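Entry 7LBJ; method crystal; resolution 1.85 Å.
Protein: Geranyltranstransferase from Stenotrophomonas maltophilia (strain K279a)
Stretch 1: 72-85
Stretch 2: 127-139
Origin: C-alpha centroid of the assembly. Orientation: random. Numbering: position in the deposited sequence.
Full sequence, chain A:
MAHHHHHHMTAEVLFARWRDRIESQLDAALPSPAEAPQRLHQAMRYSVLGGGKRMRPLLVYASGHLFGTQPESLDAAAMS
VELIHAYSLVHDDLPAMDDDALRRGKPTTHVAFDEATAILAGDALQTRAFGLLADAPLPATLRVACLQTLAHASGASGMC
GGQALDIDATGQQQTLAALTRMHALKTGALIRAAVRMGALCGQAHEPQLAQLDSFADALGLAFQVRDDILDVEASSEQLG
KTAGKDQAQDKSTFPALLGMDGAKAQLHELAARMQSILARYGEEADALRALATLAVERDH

Stretch 1 72-85: ESLDAAAMSVELIH
Stretch 2 (127-139) TRAFGLLADAPLP

This is a close, nearly antiparallel helix-helix packing held by small residues and leucines, with no hydrogen bond crossing between the two stretches. Helix 75-85 and helix 127-134 run at 169°, their axes approaching to 8.2 Å, and together the stretches bury 565 Å². Both have regular helical torsions, near -65/-40.

The register is set by three CA-CA pairs: Ser80 to Ala129 at 4.2 Å, Ala76 to Leu133 at 5.6 Å, and Ser73 to Leu138 at 7.2 Å, so the backbones diverge toward the start of the first stretch. The backbones come nearest where two short residues, Ser80 and Ala129, face each other. Ala129 CB lies 3.6 Å from Ser80 O, 3.8 Å from Leu83 CB and 3.7 Å from Ile84 CD1. Ser80, chi1 p, turns its hydroxyl back to its own helix, OG donating to Ala77 O at 2.8 Å; the polar group is thus satisfied without a partner across the contact, and OG rests 3.8 Å from Leu133 CD2.

Larger side chains fill the space beside this point. Leu83 and Leu132, both m,t, meet CD1 to CD1 at 3.5 Å, and Met79 CB sits 4.1 Å from Leu132 CD1. Ile84 (m,m) starts sideways, but its CD1 reaches inward, to 4.3 Å from Phe130 CE2, oblique to that ring. Leu133 (m,t) likewise points CB sideways yet brings CD2 to 3.7 Å from Ala77 CA and 3.8 Å from Ala76 O.

Alanine serves again where the second helix gives way to a loop: Ala76 CB is 3.7 Å from both Leu132 O and Ala136 CB. Ala136 (-61/149) and Pro137 (-82/60) lead to extended Leu138 (-132/159), whose m,t side chain places CD2 3.9 Å from Ser73 O.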

# COMPACT_ATOMS: atom_id res chain seq x y z
N GLU A 72 -5.36 -10.44 21.40
CA GLU A 72 -6.05 -10.90 20.19
C GLU A 72 -6.73 -9.75 19.47
O GLU A 72 -6.88 -9.80 18.24
CB GLU A 72 -7.08 -11.98 20.53
CG GLU A 72 -6.48 -13.30 20.95
CD GLU A 72 -6.19 -13.35 22.44
OE1 GLU A 72 -6.47 -12.35 23.14
OE2 GLU A 72 -5.70 -14.40 22.92
N SER A 73 -7.16 -8.73 20.21
CA SER A 73 -7.77 -7.53 19.63
C SER A 73 -6.75 -6.59 19.03
O SER A 73 -7.14 -5.61 18.39
CB SER A 73 -8.55 -6.75 20.70
OG SER A 73 -9.67 -7.46 21.18
N LEU A 74 -5.47 -6.85 19.25
CA LEU A 74 -4.42 -5.93 18.86
C LEU A 74 -3.50 -6.49 17.78
O LEU A 74 -2.74 -5.72 17.19
CB LEU A 74 -3.59 -5.55 20.11
CG LEU A 74 -4.39 -4.78 21.17
CD1 LEU A 74 -3.73 -4.86 22.53
CD2 LEU A 74 -4.55 -3.29 20.76
N ASP A 75 -3.56 -7.81 17.52
CA ASP A 75 -2.57 -8.46 16.65
C ASP A 75 -2.55 -7.85 15.25
O ASP A 75 -1.47 -7.62 14.69
CB ASP A 75 -2.85 -9.97 16.55
CG ASP A 75 -2.52 -10.74 17.83
OD1 ASP A 75 -1.56 -10.37 18.56
OD2 ASP A 75 -3.21 -11.74 18.12
N ALA A 76 -3.73 -7.64 14.64
CA ALA A 76 -3.75 -7.09 13.29
C ALA A 76 -3.14 -5.69 13.26
O ALA A 76 -2.36 -5.35 12.36
CB ALA A 76 -5.18 -7.04 12.73
N ALA A 77 -3.51 -4.85 14.23
CA ALA A 77 -2.93 -3.51 14.25
C ALA A 77 -1.43 -3.58 14.46
O ALA A 77 -0.68 -2.85 13.80
CB ALA A 77 -3.57 -2.66 15.36
N ALA A 78 -0.99 -4.44 15.37
CA ALA A 78 0.44 -4.56 15.66
C ALA A 78 1.21 -5.07 14.45
O ALA A 78 2.28 -4.55 14.13
CB ALA A 78 0.66 -5.48 16.87
N MET A 79 0.67 -6.07 13.75
CA MET A 79 1.34 -6.51 12.53
C MET A 79 1.35 -5.41 11.47
O MET A 79 2.35 -5.23 10.76
CB MET A 79 0.66 -7.77 11.98
CG MET A 79 0.96 -9.01 12.77
SD MET A 79 0.37 -10.50 11.91
CE MET A 79 -1.37 -10.37 12.27
N SER A 80 0.25 -4.68 11.33
CA SER A 80 0.17 -3.73 10.22
C SER A 80 1.26 -2.66 10.34
O SER A 80 1.85 -2.26 9.33
CB SER A 80 -1.22 -3.08 10.15
OG SER A 80 -1.38 -2.09 11.16
N VAL A 81 1.57 -2.21 11.56
CA VAL A 81 2.55 -1.13 11.63
C VAL A 81 3.95 -1.67 11.38
O VAL A 81 4.80 -0.94 10.84
CB VAL A 81 2.46 -0.34 12.95
CG1 VAL A 81 1.12 0.38 13.05
CG2 VAL A 81 2.67 -1.26 14.17
N GLU A 82 4.22 -2.92 11.77
CA GLU A 82 5.53 -3.51 11.50
C GLU A 82 5.71 -3.80 10.01
O GLU A 82 6.82 -3.66 9.49
CB GLU A 82 5.73 -4.79 12.33
CG GLU A 82 7.15 -5.37 12.31
CD GLU A 82 8.18 -4.48 13.00
OE1 GLU A 82 7.82 -3.40 13.50
OE2 GLU A 82 9.37 -4.86 13.06
N LEU A 83 4.61 -4.18 9.32
CA LEU A 83 4.68 -4.40 7.88
C LEU A 83 4.91 -3.11 7.11
O LEU A 83 5.66 -3.09 6.13
CB LEU A 83 3.40 -5.11 7.38
CG LEU A 83 3.32 -6.54 7.91
CD1 LEU A 83 1.93 -7.12 7.70
CD2 LEU A 83 4.37 -7.45 7.25
N ILE A 84 4.27 -2.01 7.52
CA ILE A 84 4.56 -0.73 6.87
C ILE A 84 6.02 -0.36 7.10
O ILE A 84 6.74 0.02 6.18
CB ILE A 84 3.60 0.37 7.36
CG1 ILE A 84 2.17 0.06 6.88
CG2 ILE A 84 4.05 1.75 6.84
CD1 ILE A 84 2.04 -0.06 5.35
N HIS A 85 6.48 -0.50 8.35
CA HIS A 85 7.87 -0.18 8.66
C HIS A 85 8.83 -1.03 7.83
O HIS A 85 9.77 -0.52 7.20
CB HIS A 85 8.11 -0.39 10.16
CG HIS A 85 9.52 -0.14 10.60
ND1 HIS A 85 10.13 1.09 10.46
CD2 HIS A 85 10.43 -0.95 11.20
CE1 HIS A 85 11.36 1.02 10.95
NE2 HIS A 85 11.57 -0.21 11.38
N THR A 127 0.69 -3.92 0.91
CA THR A 127 -0.69 -4.36 0.71
C THR A 127 -1.13 -5.27 1.84
O THR A 127 -2.27 -5.17 2.31
CB THR A 127 -0.84 -5.07 -0.64
OG1 THR A 127 -0.18 -4.32 -1.67
CG2 THR A 127 -2.34 -5.24 -0.98
N ARG A 128 -0.23 -6.13 2.32
CA ARG A 128 -0.62 -7.05 3.38
C ARG A 128 -0.92 -6.32 4.67
O ARG A 128 -1.77 -6.77 5.45
CB ARG A 128 0.47 -8.12 3.59
CG ARG A 128 0.06 -9.22 4.56
CD ARG A 128 -1.02 -10.15 3.96
NE ARG A 128 -1.27 -11.32 4.80
CZ ARG A 128 -2.46 -11.68 5.27
NH1 ARG A 128 -3.56 -11.00 4.97
NH2 ARG A 128 -2.55 -12.75 6.07
N ALA A 129 -0.23 -5.20 4.94
CA ALA A 129 -0.56 -4.42 6.13
C ALA A 129 -2.03 -3.98 6.10
O ALA A 129 -2.75 -4.12 7.09
CB ALA A 129 0.35 -3.20 6.24
N PHE A 130 -2.47 -3.42 4.97
CA PHE A 130 -3.87 -2.99 4.89
C PHE A 130 -4.82 -4.18 4.89
O PHE A 130 -5.89 -4.13 5.50
CB PHE A 130 -4.07 -2.11 3.66
CG PHE A 130 -3.37 -0.79 3.77
CD1 PHE A 130 -3.82 0.17 4.67
CD2 PHE A 130 -2.23 -0.52 3.02
CE1 PHE A 130 -3.17 1.40 4.80
CE2 PHE A 130 -1.55 0.72 3.15
CZ PHE A 130 -2.01 1.66 4.06
N GLY A 131 -4.45 -5.26 4.19
CA GLY A 131 -5.32 -6.43 4.15
C GLY A 131 -5.56 -7.03 5.53
O GLY A 131 -6.68 -7.41 5.88
N LEU A 132 -4.51 -7.08 6.36
CA LEU A 132 -4.69 -7.64 7.70
C LEU A 132 -5.65 -6.81 8.53
O LEU A 132 -6.45 -7.37 9.30
CB LEU A 132 -3.34 -7.74 8.40
CG LEU A 132 -2.52 -8.91 7.93
CD1 LEU A 132 -1.10 -8.71 8.45
CD2 LEU A 132 -3.13 -10.18 8.50
N LEU A 133 -5.59 -5.48 8.41
CA LEU A 133 -6.56 -4.63 9.10
C LEU A 133 -7.96 -4.85 8.56
O LEU A 133 -8.92 -4.96 9.33
CB LEU A 133 -6.18 -3.14 8.98
CG LEU A 133 -4.95 -2.62 9.73
CD1 LEU A 133 -4.75 -1.12 9.45
CD2 LEU A 133 -5.07 -2.93 11.23
N ALA A 134 -8.10 -4.86 7.24
CA ALA A 134 -9.44 -5.03 6.68
C ALA A 134 -10.03 -6.38 7.06
O ALA A 134 -11.26 -6.52 7.15
CB ALA A 134 -9.39 -4.85 5.15
N ASP A 135 -9.19 -7.39 7.29
CA ASP A 135 -9.66 -8.74 7.61
C ASP A 135 -9.73 -8.99 9.11
O ASP A 135 -10.07 -10.11 9.51
CB ASP A 135 -8.72 -9.80 6.99
CG ASP A 135 -8.84 -9.92 5.45
OD1 ASP A 135 -9.89 -9.57 4.87
OD2 ASP A 135 -7.87 -10.41 4.81
N ALA A 136 -9.39 -8.01 9.94
CA ALA A 136 -9.29 -8.24 11.38
C ALA A 136 -10.64 -8.68 11.99
O ALA A 136 -11.71 -8.29 11.52
CB ALA A 136 -8.80 -6.98 12.09
N PRO A 137 -10.61 -9.50 13.05
CA PRO A 137 -11.86 -9.92 13.71
C PRO A 137 -12.37 -8.86 14.69
O PRO A 137 -12.51 -9.09 15.89
CB PRO A 137 -11.44 -11.22 14.41
CG PRO A 137 -9.99 -11.00 14.76
CD PRO A 137 -9.41 -10.12 13.64
N LEU A 138 -12.66 -7.68 14.17
CA LEU A 138 -13.06 -6.49 14.90
C LEU A 138 -14.29 -5.91 14.22
O LEU A 138 -14.50 -6.15 13.03
CB LEU A 138 -11.94 -5.45 14.90
CG LEU A 138 -10.57 -5.88 15.47
CD1 LEU A 138 -9.52 -4.80 15.22
CD2 LEU A 138 -10.72 -6.16 16.94
N PRO A 139 -15.09 -5.09 14.93
CA PRO A 139 -16.19 -4.36 14.28
C PRO A 139 -15.70 -3.54 13.09
O PRO A 139 -14.60 -3.00 13.09
CB PRO A 139 -16.71 -3.44 15.39
CG PRO A 139 -16.36 -4.16 16.66
CD PRO A 139 -15.04 -4.82 16.38